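Local coordinates for protein tripartite terminase subunit 3 (Human herpesvirus 5, PDB 3N4P) that probably works as a component of the motor that packs viral DNA into empty capsids, as the terminase large subunit, here described through its nuclease domain, at residues A112-A117 with V148-L153; C116-I121 with Q156-S161; S123-H128 with T162-L167; S197-G202 with Y224-I229. One frame throughout, in Å; residues are numbered along the deposited sequence.

Contact 1: residues A112-A117 with V148-L153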
loop_
_atom_site.group_PDB
_atom_site.type_symbol
_atom_site.label_atom_id
_atom_site.label_comp_id
_atom_site.label_asym_id
_atom_site.label_seq_id
_atom_site.Cartn_x
_atom_site.Cartn_y
_atom_site.Cartn_z
ATOM N N ALA B 112 -3.039 -29.058 16.433
ATOM C CA ALA B 112 -3.700 -28.191 15.473
ATOM C C ALA B 112 -3.247 -26.764 15.673
ATOM O O ALA B 112 -2.863 -26.112 14.711
ATOM C CB ALA B 112 -5.193 -28.292 15.605
ATOM N N ILE B 113 -3.243 -26.291 16.906
ATOM C CA ILE B 113 -2.833 -24.891 17.132
ATOM C C ILE B 113 -1.412 -24.571 16.711
ATOM O O ILE B 113 -1.162 -23.526 16.067
ATOM C CB ILE B 113 -3.096 -24.419 18.578
ATOM C CG1 ILE B 113 -4.609 -24.224 18.742
ATOM C CG2 ILE B 113 -2.413 -23.061 18.836
ATOM C CD1 ILE B 113 -5.174 -24.450 20.096
ATOM N N ALA B 114 -0.482 -25.422 17.105
ATOM C CA ALA B 114 0.931 -25.232 16.842
ATOM C C ALA B 114 1.261 -25.274 15.348
ATOM O O ALA B 114 2.034 -24.405 14.884
ATOM C CB ALA B 114 1.768 -26.282 17.568
ATOM N N GLU B 115 0.761 -26.324 14.670
ATOM C CA GLU B 115 0.758 -26.468 13.197
ATOM C C GLU B 115 0.156 -25.272 12.397
ATOM O O GLU B 115 0.607 -24.953 11.296
ATOM C CB GLU B 115 -0.054 -27.649 12.792
ATOM C CG GLU B 115 0.435 -29.050 13.302
ATOM C CD GLU B 115 1.834 -29.445 12.783
ATOM O OE1 GLU B 115 2.180 -30.653 12.883
ATOM O OE2 GLU B 115 2.578 -28.557 12.271
ATOM N N CYS B 116 -0.896 -24.643 12.896
ATOM C CA CYS B 116 -1.427 -23.561 12.126
ATOM C C CYS B 116 -0.483 -22.335 12.317
ATOM O O CYS B 116 -0.242 -21.510 11.371
ATOM C CB CYS B 116 -2.841 -23.288 12.558
ATOM S SG CYS B 116 -3.282 -21.567 12.382
ATOM N N ALA B 117 0.127 -22.233 13.501
ATOM C CA ALA B 117 1.090 -21.129 13.740
ATOM C C ALA B 117 2.350 -21.357 12.894
ATOM O O ALA B 117 2.877 -20.440 12.257
ATOM C CB ALA B 117 1.413 -21.015 15.187
ATOM N N VAL B 148 3.502 -24.294 27.234
ATOM C CA VAL B 148 4.808 -24.966 27.161
ATOM C C VAL B 148 4.828 -25.920 25.998
ATOM O O VAL B 148 5.697 -25.811 25.132
ATOM C CB VAL B 148 5.187 -25.779 28.423
ATOM C CG1 VAL B 148 6.700 -26.067 28.436
ATOM C CG2 VAL B 148 4.804 -25.048 29.667
ATOM N N ARG B 149 3.870 -26.841 25.966
ATOM C CA ARG B 149 3.885 -27.888 24.966
ATOM C C ARG B 149 3.699 -27.358 23.586
ATOM O O ARG B 149 4.312 -27.855 22.648
ATOM C CB ARG B 149 2.825 -28.970 25.248
ATOM C CG ARG B 149 3.204 -29.941 26.343
ATOM C CD ARG B 149 2.153 -31.094 26.485
ATOM N NE ARG B 149 0.853 -30.510 26.847
ATOM C CZ ARG B 149 0.456 -30.225 28.093
ATOM N NH1 ARG B 149 1.213 -30.527 29.165
ATOM N NH2 ARG B 149 -0.737 -29.677 28.276
ATOM N N ILE B 150 2.841 -26.346 23.457
ATOM C CA ILE B 150 2.614 -25.690 22.187
ATOM C C ILE B 150 3.879 -25.004 21.697
ATOM O O ILE B 150 4.225 -25.143 20.526
ATOM C CB ILE B 150 1.393 -24.725 22.249
ATOM C CG1 ILE B 150 0.081 -25.531 22.282
ATOM C CG2 ILE B 150 1.428 -23.594 21.123
ATOM C CD1 ILE B 150 -1.159 -24.650 22.606
ATOM N N ALA B 151 4.577 -24.279 22.567
ATOM C CA ALA B 151 5.845 -23.658 22.146
ATOM C C ALA B 151 6.742 -24.720 21.530
ATOM O O ALA B 151 7.316 -24.543 20.431
ATOM C CB ALA B 151 6.560 -22.996 23.318
ATOM N N CYS B 152 6.864 -25.811 22.253
ATOM C CA CYS B 152 7.740 -26.889 21.852
ATOM C C CYS B 152 7.270 -27.467 20.521
ATOM O O CYS B 152 8.087 -27.773 19.677
ATOM C CB CYS B 152 7.852 -27.911 22.999
ATOM S SG CYS B 152 8.568 -29.432 22.515
ATOM N N LEU B 153 5.960 -27.513 20.279
ATOM C CA LEU B 153 5.471 -28.068 19.001
ATOM C C LEU B 153 5.745 -27.148 17.852
ATOM O O LEU B 153 5.994 -27.584 16.771
ATOM C CB LEU B 153 4.000 -28.530 19.030
ATOM C CG LEU B 153 3.642 -29.721 19.927
ATOM C CD1 LEU B 153 2.200 -29.590 20.402
ATOM C CD2 LEU B 153 3.882 -31.158 19.327
#
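The backbone N of Leu-153 donates to Arg-149 O over 2.9 Å, and this regular helical turn presents CB of Leu-153 to the methyl of Ala-114. The two carbons, Ala-114 CB and Leu-153 CB, lie 3.5 Å apart, tighter than an ordinary van der Waals contact. In Leu-153 it is this first carbon of the side chain, not a methyl of its branch, that does the pressing. A turn earlier, Ile-150 O comes within 4.0 Å of Ala-114 CB, a contact of methyl with carbonyl and no hydrogen bond. Deeper, toward the sheet, Ile-113 CG2 meets Ile-150 CD1 at 4.3 Å, a looser touch between isoleucine branches. The small residue accounts for the closeness: the axes of the short segments pass 8.8 Å apart, with their N-to-C directions 40° apart. Both isoleucines also lie on Leu-67 of strand 62-67, which places this packing over the central sheet of the nuclease domain. At the surface, Arg-149 NE forms a salt bridge with Glu-110. The side chain of Ile-150 is about 11 Å from a bound magnesium ion, so this packing is near the metal site without contributing a ligand. No hydrogen bond joins the two segments, and their fit rests on shape and on the burial of apolar groups.

Contact 2: residues C116-I121 with Q156-S161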
loop_
_atom_site.group_PDB
_atom_site.type_symbol
_atom_site.label_atom_id
_atom_site.label_comp_id
_atom_site.label_asym_id
_atom_site.label_seq_id
_atom_site.Cartn_x
_atom_site.Cartn_y
_atom_site.Cartn_z
ATOM N N CYS B 116 -0.896 -24.643 12.896
ATOM C CA CYS B 116 -1.427 -23.561 12.126
ATOM C C CYS B 116 -0.483 -22.335 12.317
ATOM O O CYS B 116 -0.242 -21.510 11.371
ATOM C CB CYS B 116 -2.841 -23.288 12.558
ATOM S SG CYS B 116 -3.282 -21.567 12.382
ATOM N N ALA B 117 0.127 -22.233 13.501
ATOM C CA ALA B 117 1.090 -21.129 13.740
ATOM C C ALA B 117 2.350 -21.357 12.894
ATOM O O ALA B 117 2.877 -20.440 12.257
ATOM C CB ALA B 117 1.413 -21.015 15.187
ATOM N N ALA B 118 2.807 -22.595 12.882
ATOM C CA ALA B 118 4.005 -22.946 12.209
ATOM C C ALA B 118 3.877 -22.824 10.708
ATOM O O ALA B 118 4.820 -22.395 10.065
ATOM C CB ALA B 118 4.408 -24.450 12.563
ATOM N N HIS B 119 2.781 -23.322 10.141
ATOM C CA HIS B 119 2.528 -23.193 8.722
ATOM C C HIS B 119 2.535 -21.709 8.293
ATOM O O HIS B 119 3.129 -21.325 7.257
ATOM C CB HIS B 119 1.169 -23.820 8.467
ATOM C CG HIS B 119 0.839 -24.013 7.036
ATOM N ND1 HIS B 119 1.802 -24.049 6.044
ATOM C CD2 HIS B 119 -0.352 -24.177 6.415
ATOM C CE1 HIS B 119 1.213 -24.243 4.872
ATOM N NE2 HIS B 119 -0.092 -24.325 5.070
ATOM N N MET B 120 1.941 -20.831 9.082
ATOM C CA MET B 120 2.000 -19.418 8.689
ATOM C C MET B 120 3.457 -18.898 8.684
ATOM O O MET B 120 3.859 -18.195 7.751
ATOM C CB MET B 120 1.194 -18.564 9.634
ATOM C CG MET B 120 1.514 -16.997 9.481
ATOM S SD MET B 120 1.061 -16.095 10.959
ATOM C CE MET B 120 2.407 -16.379 12.094
ATOM N N ILE B 121 4.205 -19.178 9.749
ATOM C CA ILE B 121 5.621 -18.784 9.896
ATOM C C ILE B 121 6.549 -19.255 8.750
ATOM O O ILE B 121 7.341 -18.446 8.252
ATOM C CB ILE B 121 6.184 -19.309 11.253
ATOM C CG1 ILE B 121 5.607 -18.465 12.411
ATOM C CG2 ILE B 121 7.760 -19.323 11.282
ATOM C CD1 ILE B 121 5.596 -19.406 13.745
ATOM N N GLN B 156 9.426 -27.295 16.877
ATOM C CA GLN B 156 9.457 -28.522 16.089
ATOM C C GLN B 156 9.076 -28.443 14.588
ATOM O O GLN B 156 9.865 -28.889 13.743
ATOM C CB GLN B 156 8.563 -29.534 16.763
ATOM C CG GLN B 156 9.279 -30.393 17.671
ATOM C CD GLN B 156 8.357 -31.420 18.338
ATOM O OE1 GLN B 156 8.212 -31.422 19.589
ATOM N NE2 GLN B 156 7.695 -32.265 17.518
ATOM N N SER B 157 7.874 -27.932 14.254
ATOM C CA SER B 157 7.488 -27.794 12.826
ATOM C C SER B 157 8.425 -26.836 12.124
ATOM O O SER B 157 8.930 -27.137 11.041
ATOM C CB SER B 157 6.044 -27.308 12.565
ATOM O OG SER B 157 5.105 -28.043 13.308
ATOM N N VAL B 158 8.712 -25.722 12.747
ATOM C CA VAL B 158 9.540 -24.715 12.099
ATOM C C VAL B 158 10.878 -25.280 11.664
ATOM O O VAL B 158 11.185 -25.294 10.452
ATOM C CB VAL B 158 9.671 -23.429 12.962
ATOM C CG1 VAL B 158 10.690 -22.482 12.342
ATOM C CG2 VAL B 158 8.320 -22.763 13.083
ATOM N N GLN B 159 11.597 -25.840 12.646
ATOM C CA GLN B 159 12.906 -26.481 12.459
ATOM C C GLN B 159 12.943 -27.679 11.595
ATOM O O GLN B 159 13.996 -27.944 11.051
ATOM C CB GLN B 159 13.666 -26.711 13.792
ATOM C CG GLN B 159 14.013 -25.228 14.341
ATOM C CD GLN B 159 14.917 -25.250 15.557
ATOM O OE1 GLN B 159 14.998 -26.256 16.252
ATOM N NE2 GLN B 159 15.616 -24.133 15.803
ATOM N N SER B 160 11.824 -28.415 11.494
ATOM C CA SER B 160 11.700 -29.545 10.540
ATOM C C SER B 160 11.745 -29.000 9.142
ATOM O O SER B 160 12.310 -29.640 8.266
ATOM C CB SER B 160 10.341 -30.236 10.620
ATOM O OG SER B 160 10.021 -30.746 11.902
ATOM N N SER B 161 11.150 -27.814 8.939
ATOM C CA SER B 161 10.959 -27.265 7.610
ATOM C C SER B 161 12.060 -26.370 7.080
ATOM O O SER B 161 12.238 -26.307 5.883
ATOM C CB SER B 161 9.619 -26.497 7.515
ATOM O OG SER B 161 8.548 -27.440 7.387
#
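This is close helix-to-helix packing, on the face of the sheet that carries helices 109-127 and 144-161, with Ala-118 opposite Ser-157 and Val-158. Beside helix 109-127, helix 144-161 is the helix of a beta-alpha-beta crossover between the parallel strands 133-138 and 165-172. The axes of the short segments approach to 9.0 Å, the N-to-C directions differing by 36°. Ala-118 supplies only a methyl, which lies 3.3 Å from Ser-157 CB, a separation short enough that its exact value is best read with caution. Ser-157 OG passes 3.7 Å from the same methyl without bonding to it; the hydroxyl is engaged by Glu-115 OE2, one turn back on helix 109-127, so a polar link runs along the margin of an apolar seam. Deeper in, Ile-121 CG2 meets Val-158 CG2 at 3.9 Å, the two side chains crossing at about a right angle. Val-158 turns that methyl anti to its carbonyl carbon (CG1 anti to the backbone N, chi1 172°), and both residues rest on Leu-134 of strand 133-138. Near the end of helix 144-161, Ser-160 OG reaches Gln-156 O at 2.6 Å, tilted from the carbonyl plane, while Ser-160 N reaches that oxygen from the other face. Ser-160 OG is bonded within its helix and Ser-157 OG across to Glu-115, while no hydrogen bond joins the segments and apolar burial draws them together.

Contact 3: residues S123-H128 with T162-L167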
loop_
_atom_site.group_PDB
_atom_site.type_symbol
_atom_site.label_atom_id
_atom_site.label_comp_id
_atom_site.label_asym_id
_atom_site.label_seq_id
_atom_site.Cartn_x
_atom_site.Cartn_y
_atom_site.Cartn_z
ATOM N N SER B 123 5.555 -20.074 5.664
ATOM C CA SER B 123 5.262 -19.339 4.435
ATOM C C SER B 123 5.863 -17.936 4.479
ATOM O O SER B 123 6.330 -17.453 3.465
ATOM C CB SER B 123 3.766 -19.217 4.188
ATOM O OG SER B 123 3.238 -20.540 4.080
ATOM N N VAL B 124 5.784 -17.277 5.631
ATOM C CA VAL B 124 6.313 -15.957 5.772
ATOM C C VAL B 124 7.819 -15.970 5.548
ATOM O O VAL B 124 8.319 -15.083 4.842
ATOM C CB VAL B 124 6.041 -15.365 7.123
ATOM C CG1 VAL B 124 6.890 -14.013 7.339
ATOM C CG2 VAL B 124 4.565 -15.049 7.296
ATOM N N LEU B 125 8.539 -16.928 6.150
ATOM C CA LEU B 125 9.987 -16.963 5.997
ATOM C C LEU B 125 10.340 -17.150 4.527
ATOM O O LEU B 125 11.209 -16.485 4.003
ATOM C CB LEU B 125 10.619 -18.130 6.832
ATOM C CG LEU B 125 10.543 -17.799 8.332
ATOM C CD1 LEU B 125 11.105 -18.937 9.086
ATOM C CD2 LEU B 125 11.256 -16.465 8.702
ATOM N N SER B 126 9.626 -18.054 3.884
ATOM C CA SER B 126 9.698 -18.307 2.455
ATOM C C SER B 126 9.518 -17.061 1.575
ATOM O O SER B 126 10.242 -16.884 0.586
ATOM C CB SER B 126 8.557 -19.237 2.121
ATOM O OG SER B 126 8.886 -19.983 0.995
ATOM N N LEU B 127 8.530 -16.231 1.899
ATOM C CA LEU B 127 8.317 -14.999 1.145
ATOM C C LEU B 127 9.312 -13.840 1.419
ATOM O O LEU B 127 9.434 -12.943 0.595
ATOM C CB LEU B 127 6.885 -14.483 1.307
ATOM C CG LEU B 127 5.856 -15.368 0.626
ATOM C CD1 LEU B 127 4.440 -15.141 1.262
ATOM C CD2 LEU B 127 5.895 -15.009 -0.823
ATOM N N HIS B 128 10.044 -13.887 2.533
ATOM C CA HIS B 128 10.904 -12.774 2.925
ATOM C C HIS B 128 12.256 -13.278 3.381
ATOM O O HIS B 128 12.497 -13.452 4.580
ATOM C CB HIS B 128 10.230 -12.035 4.070
ATOM C CG HIS B 128 8.823 -11.624 3.779
ATOM N ND1 HIS B 128 7.742 -12.447 4.018
ATOM C CD2 HIS B 128 8.318 -10.472 3.279
ATOM C CE1 HIS B 128 6.630 -11.819 3.674
ATOM N NE2 HIS B 128 6.955 -10.619 3.218
ATOM N N THR B 162 12.755 -25.662 7.961
ATOM C CA THR B 162 13.708 -24.622 7.585
ATOM C C THR B 162 14.781 -24.389 8.689
ATOM O O THR B 162 14.537 -24.683 9.886
ATOM C CB THR B 162 12.962 -23.288 7.231
ATOM O OG1 THR B 162 13.877 -22.382 6.608
ATOM C CG2 THR B 162 12.398 -22.623 8.464
ATOM N N LEU B 163 15.965 -23.916 8.291
ATOM C CA LEU B 163 17.047 -23.598 9.233
ATOM C C LEU B 163 17.007 -22.117 9.606
ATOM O O LEU B 163 17.317 -21.264 8.777
ATOM C CB LEU B 163 18.396 -23.863 8.591
ATOM C CG LEU B 163 19.637 -23.855 9.494
ATOM C CD1 LEU B 163 19.596 -25.035 10.523
ATOM C CD2 LEU B 163 20.917 -23.916 8.661
ATOM N N ILE B 164 16.681 -21.818 10.854
ATOM C CA ILE B 164 16.651 -20.474 11.341
ATOM C C ILE B 164 16.783 -20.516 12.868
ATOM O O ILE B 164 16.391 -21.490 13.463
ATOM C CB ILE B 164 15.302 -19.810 10.940
ATOM C CG1 ILE B 164 15.324 -18.323 11.308
ATOM C CG2 ILE B 164 14.111 -20.589 11.574
ATOM C CD1 ILE B 164 14.631 -17.407 10.316
ATOM N N ARG B 165 17.258 -19.454 13.517
ATOM C CA ARG B 165 17.285 -19.457 14.988
ATOM C C ARG B 165 15.950 -19.077 15.510
ATOM O O ARG B 165 15.356 -18.071 15.076
ATOM C CB ARG B 165 18.368 -18.553 15.575
ATOM C CG ARG B 165 18.772 -17.481 14.635
ATOM C CD ARG B 165 20.225 -17.021 14.781
ATOM N NE ARG B 165 20.773 -17.052 16.138
ATOM C CZ ARG B 165 21.018 -15.987 16.897
ATOM N NH1 ARG B 165 20.739 -14.759 16.459
ATOM N NH2 ARG B 165 21.553 -16.159 18.107
ATOM N N VAL B 166 15.478 -19.871 16.462
ATOM C CA VAL B 166 14.176 -19.669 17.095
ATOM C C VAL B 166 14.428 -19.322 18.560
ATOM O O VAL B 166 15.269 -19.963 19.206
ATOM C CB VAL B 166 13.379 -20.973 17.055
ATOM C CG1 VAL B 166 11.958 -20.688 16.957
ATOM C CG2 VAL B 166 13.765 -21.769 15.834
ATOM N N LEU B 167 13.739 -18.314 19.073
ATOM C CA LEU B 167 13.841 -17.855 20.471
ATOM C C LEU B 167 12.423 -17.716 20.960
ATOM O O LEU B 167 11.557 -17.381 20.191
ATOM C CB LEU B 167 14.485 -16.482 20.565
ATOM C CG LEU B 167 16.000 -16.357 20.399
ATOM C CD1 LEU B 167 16.460 -16.326 18.951
ATOM C CD2 LEU B 167 16.475 -15.140 21.116
#
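On the way to Leu-125, whose branch meets Thr-162 and Ile-164, the chain first passes Ser-123, with its hydroxyl bonded to Tyr-213 OH and His-119 O, and then Val-124, whose carbonyl is used further on. Leu-125 carries the contact. Its CD2 meets Ile-164 CD1 at 3.9 Å, the two side chains reaching toward each other tip to tip, and its CD1 lies 4.0 Å from Thr-162 CG2. Ile-164 swings CG1 anti to the backbone N (chi1 -173°), which sends CD1 out to the leucine. The helix ends at Leu-127. His-128, the first residue past it, folds its ring back so that ND1 donates to Val-124 O at 2.8 Å, nearly straight (164°) and with the oxygen almost in the ring plane. Since NE2 of the same ring is bonded to Glu-209 OE2, a protonated imidazole would probably be favoured. Thr-162 likewise follows directly on a helix, so the contact joins the C-terminal end of helix 109-127 to the linker between helix 144-161 and strand 165-172. Leu-131 also packs on Leu-125, Val-158 of helix 144-161 lies on Ile-164, and Leu-134 of strand 133-138 pairs through its backbone with Arg-165 and Leu-167.

Contact 4: residues S197-G202 with Y224-I229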
loop_
_atom_site.group_PDB
_atom_site.type_symbol
_atom_site.label_atom_id
_atom_site.label_comp_id
_atom_site.label_asym_id
_atom_site.label_seq_id
_atom_site.Cartn_x
_atom_site.Cartn_y
_atom_site.Cartn_z
ATOM N N SER B 197 -1.864 4.679 19.408
ATOM C CA SER B 197 -1.137 5.882 19.047
ATOM C C SER B 197 -0.321 5.656 17.776
ATOM O O SER B 197 -0.327 6.518 16.896
ATOM C CB SER B 197 -0.261 6.374 20.210
ATOM O OG SER B 197 0.704 7.270 19.715
ATOM N N ARG B 198 0.380 4.520 17.680
ATOM C CA ARG B 198 1.094 4.163 16.440
ATOM C C ARG B 198 0.244 4.035 15.195
ATOM O O ARG B 198 0.667 4.459 14.110
ATOM C CB ARG B 198 1.937 2.856 16.583
ATOM C CG ARG B 198 3.214 3.156 17.379
ATOM C CD ARG B 198 3.938 1.868 17.787
ATOM N NE ARG B 198 5.334 2.142 18.153
ATOM C CZ ARG B 198 6.241 1.187 18.436
ATOM N NH1 ARG B 198 5.896 -0.073 18.395
ATOM N NH2 ARG B 198 7.502 1.486 18.739
ATOM N N PHE B 199 -0.914 3.394 15.329
ATOM C CA PHE B 199 -1.845 3.205 14.222
ATOM C C PHE B 199 -2.298 4.573 13.725
ATOM O O PHE B 199 -2.143 4.892 12.548
ATOM C CB PHE B 199 -3.044 2.398 14.700
ATOM C CG PHE B 199 -3.868 1.889 13.616
ATOM C CD1 PHE B 199 -3.566 0.660 13.013
ATOM C CD2 PHE B 199 -4.956 2.600 13.177
ATOM C CE1 PHE B 199 -4.344 0.188 11.990
ATOM C CE2 PHE B 199 -5.746 2.109 12.114
ATOM C CZ PHE B 199 -5.431 0.915 11.527
ATOM N N ASN B 200 -2.801 5.414 14.630
ATOM C CA ASN B 200 -3.231 6.771 14.276
ATOM C C ASN B 200 -2.167 7.568 13.609
ATOM O O ASN B 200 -2.459 8.407 12.751
ATOM C CB ASN B 200 -3.775 7.544 15.485
ATOM C CG ASN B 200 -5.222 7.161 15.793
ATOM O OD1 ASN B 200 -5.874 6.582 14.943
ATOM N ND2 ASN B 200 -5.706 7.448 16.992
ATOM N N SER B 201 -0.910 7.332 13.954
ATOM C CA SER B 201 0.065 8.118 13.219
ATOM C C SER B 201 0.718 7.408 12.028
ATOM O O SER B 201 1.744 7.892 11.531
ATOM C CB SER B 201 1.063 8.890 14.131
ATOM O OG SER B 201 1.632 8.068 15.099
ATOM N N GLY B 202 0.108 6.325 11.516
ATOM C CA GLY B 202 0.651 5.745 10.302
ATOM C C GLY B 202 1.757 4.716 10.548
ATOM O O GLY B 202 2.348 4.182 9.598
ATOM N N TYR B 224 -11.050 -7.952 7.677
ATOM C CA TYR B 224 -11.404 -8.660 8.880
ATOM C C TYR B 224 -10.754 -8.038 10.138
ATOM O O TYR B 224 -11.417 -7.880 11.163
ATOM C CB TYR B 224 -10.916 -10.096 8.721
ATOM C CG TYR B 224 -11.312 -11.001 9.846
ATOM C CD1 TYR B 224 -10.372 -11.428 10.780
ATOM C CD2 TYR B 224 -12.650 -11.467 9.976
ATOM C CE1 TYR B 224 -10.734 -12.283 11.825
ATOM C CE2 TYR B 224 -13.024 -12.314 11.034
ATOM C CZ TYR B 224 -12.062 -12.730 11.935
ATOM O OH TYR B 224 -12.428 -13.586 12.950
ATOM N N LEU B 225 -9.450 -7.767 10.070
ATOM C CA LEU B 225 -8.701 -7.158 11.129
ATOM C C LEU B 225 -9.234 -5.698 11.387
ATOM O O LEU B 225 -9.383 -5.292 12.532
ATOM C CB LEU B 225 -7.185 -7.144 10.809
ATOM C CG LEU B 225 -6.304 -6.408 11.830
ATOM C CD1 LEU B 225 -6.206 -7.223 13.089
ATOM C CD2 LEU B 225 -4.870 -6.143 11.334
ATOM N N LEU B 226 -9.566 -4.945 10.346
ATOM C CA LEU B 226 -10.209 -3.650 10.554
ATOM C C LEU B 226 -11.540 -3.704 11.323
ATOM O O LEU B 226 -11.859 -2.786 12.117
ATOM C CB LEU B 226 -10.487 -2.995 9.244
ATOM C CG LEU B 226 -9.713 -1.788 8.685
ATOM C CD1 LEU B 226 -9.059 -0.834 9.774
ATOM C CD2 LEU B 226 -8.732 -2.116 7.572
ATOM N N GLU B 227 -12.358 -4.732 11.079
ATOM C CA GLU B 227 -13.592 -4.893 11.850
ATOM C C GLU B 227 -13.309 -4.947 13.358
ATOM O O GLU B 227 -14.019 -4.342 14.167
ATOM C CB GLU B 227 -14.427 -6.133 11.390
ATOM C CG GLU B 227 -15.419 -5.810 10.277
ATOM C CD GLU B 227 -15.530 -6.901 9.121
ATOM O OE1 GLU B 227 -15.820 -6.513 7.948
ATOM O OE2 GLU B 227 -15.354 -8.125 9.350
ATOM N N GLN B 228 -12.257 -5.666 13.710
ATOM C CA GLN B 228 -11.799 -5.716 15.105
ATOM C C GLN B 228 -11.201 -4.403 15.626
ATOM O O GLN B 228 -11.407 -4.049 16.775
ATOM C CB GLN B 228 -10.858 -6.890 15.306
ATOM C CG GLN B 228 -11.595 -8.215 15.049
ATOM C CD GLN B 228 -10.799 -9.484 15.502
ATOM O OE1 GLN B 228 -9.869 -9.413 16.328
ATOM N NE2 GLN B 228 -11.193 -10.649 14.976
ATOM N N ILE B 229 -10.510 -3.668 14.769
ATOM C CA ILE B 229 -9.826 -2.447 15.197
ATOM C C ILE B 229 -10.880 -1.448 15.607
ATOM O O ILE B 229 -10.668 -0.695 16.527
ATOM C CB ILE B 229 -8.878 -1.882 14.092
ATOM C CG1 ILE B 229 -7.608 -2.713 14.065
ATOM C CG2 ILE B 229 -8.576 -0.390 14.282
ATOM C CD1 ILE B 229 -6.801 -2.642 12.813
#
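A Schellman motif closes helix 187-200 beside this contact, and Phe-199, the residue that reaches across to Ile-229 and Leu-226, takes part in it: Gly-202 N donates to Phe-199 O at 2.9 Å, while Tyr-203 N bonds to Arg-198 O. Gly-202, at positive phi (87°), is the C-prime residue, and its backbone angles call for glycine. Just before it, Ser-197 O accepts two hydrogen bonds, from Ser-201 N and from Ser-201 OG, the latter at 3.1 Å; the donors come from opposite faces of the carbonyl plane. The ring of Phe-199 stands out from the helix with CG anti to the backbone N (chi1 -166°). From the opposite direction comes the terminal methyl of Ile-229, CD1, lying 3.8 Å from Phe-199 CE1 and 4.0 Å from CZ of that ring. Leu-226 adds a lighter touch, CD1 to Phe-199 CZ at 4.4 Å, and both aliphatic methyls approach the ring obliquely. The ring also packs edge-to-face with Phe-43 of helix 37-45, so three helices share one aromatic side chain. Residues 197-202 lie in the region found experimentally to be required for interaction with UL56 and for DNA packaging. The helix end is closed partly by its own bonds and partly by Asn-200, which bonds to Thr-36 N and Leu-34 O; between the two segments Phe-199 makes every contact, and the chemistry is purely apolar.

Overall arrangement
Following the chain from the N terminus, helix 109-127 comes first and serves three contacts in turn. Contact 1 brings it against helix 144-161, closing a loop that holds strand 133-138; contact 2, sharing Cys-116 and Ala-117 with it, repeats the pairing further along both helices, the centres 9 Å apart. These two hold the helices together over the sheet. Contact 3 ties the end of the first helix to the linker before strand 165-172, and its segments alternate with those of contacts 1 and 2. Contact 4 opens only after these have closed, joining helices 187-200 and 221-229 on the opposite side of the chain's centre, its own centre about 27 Å from those of contacts 1 and 2.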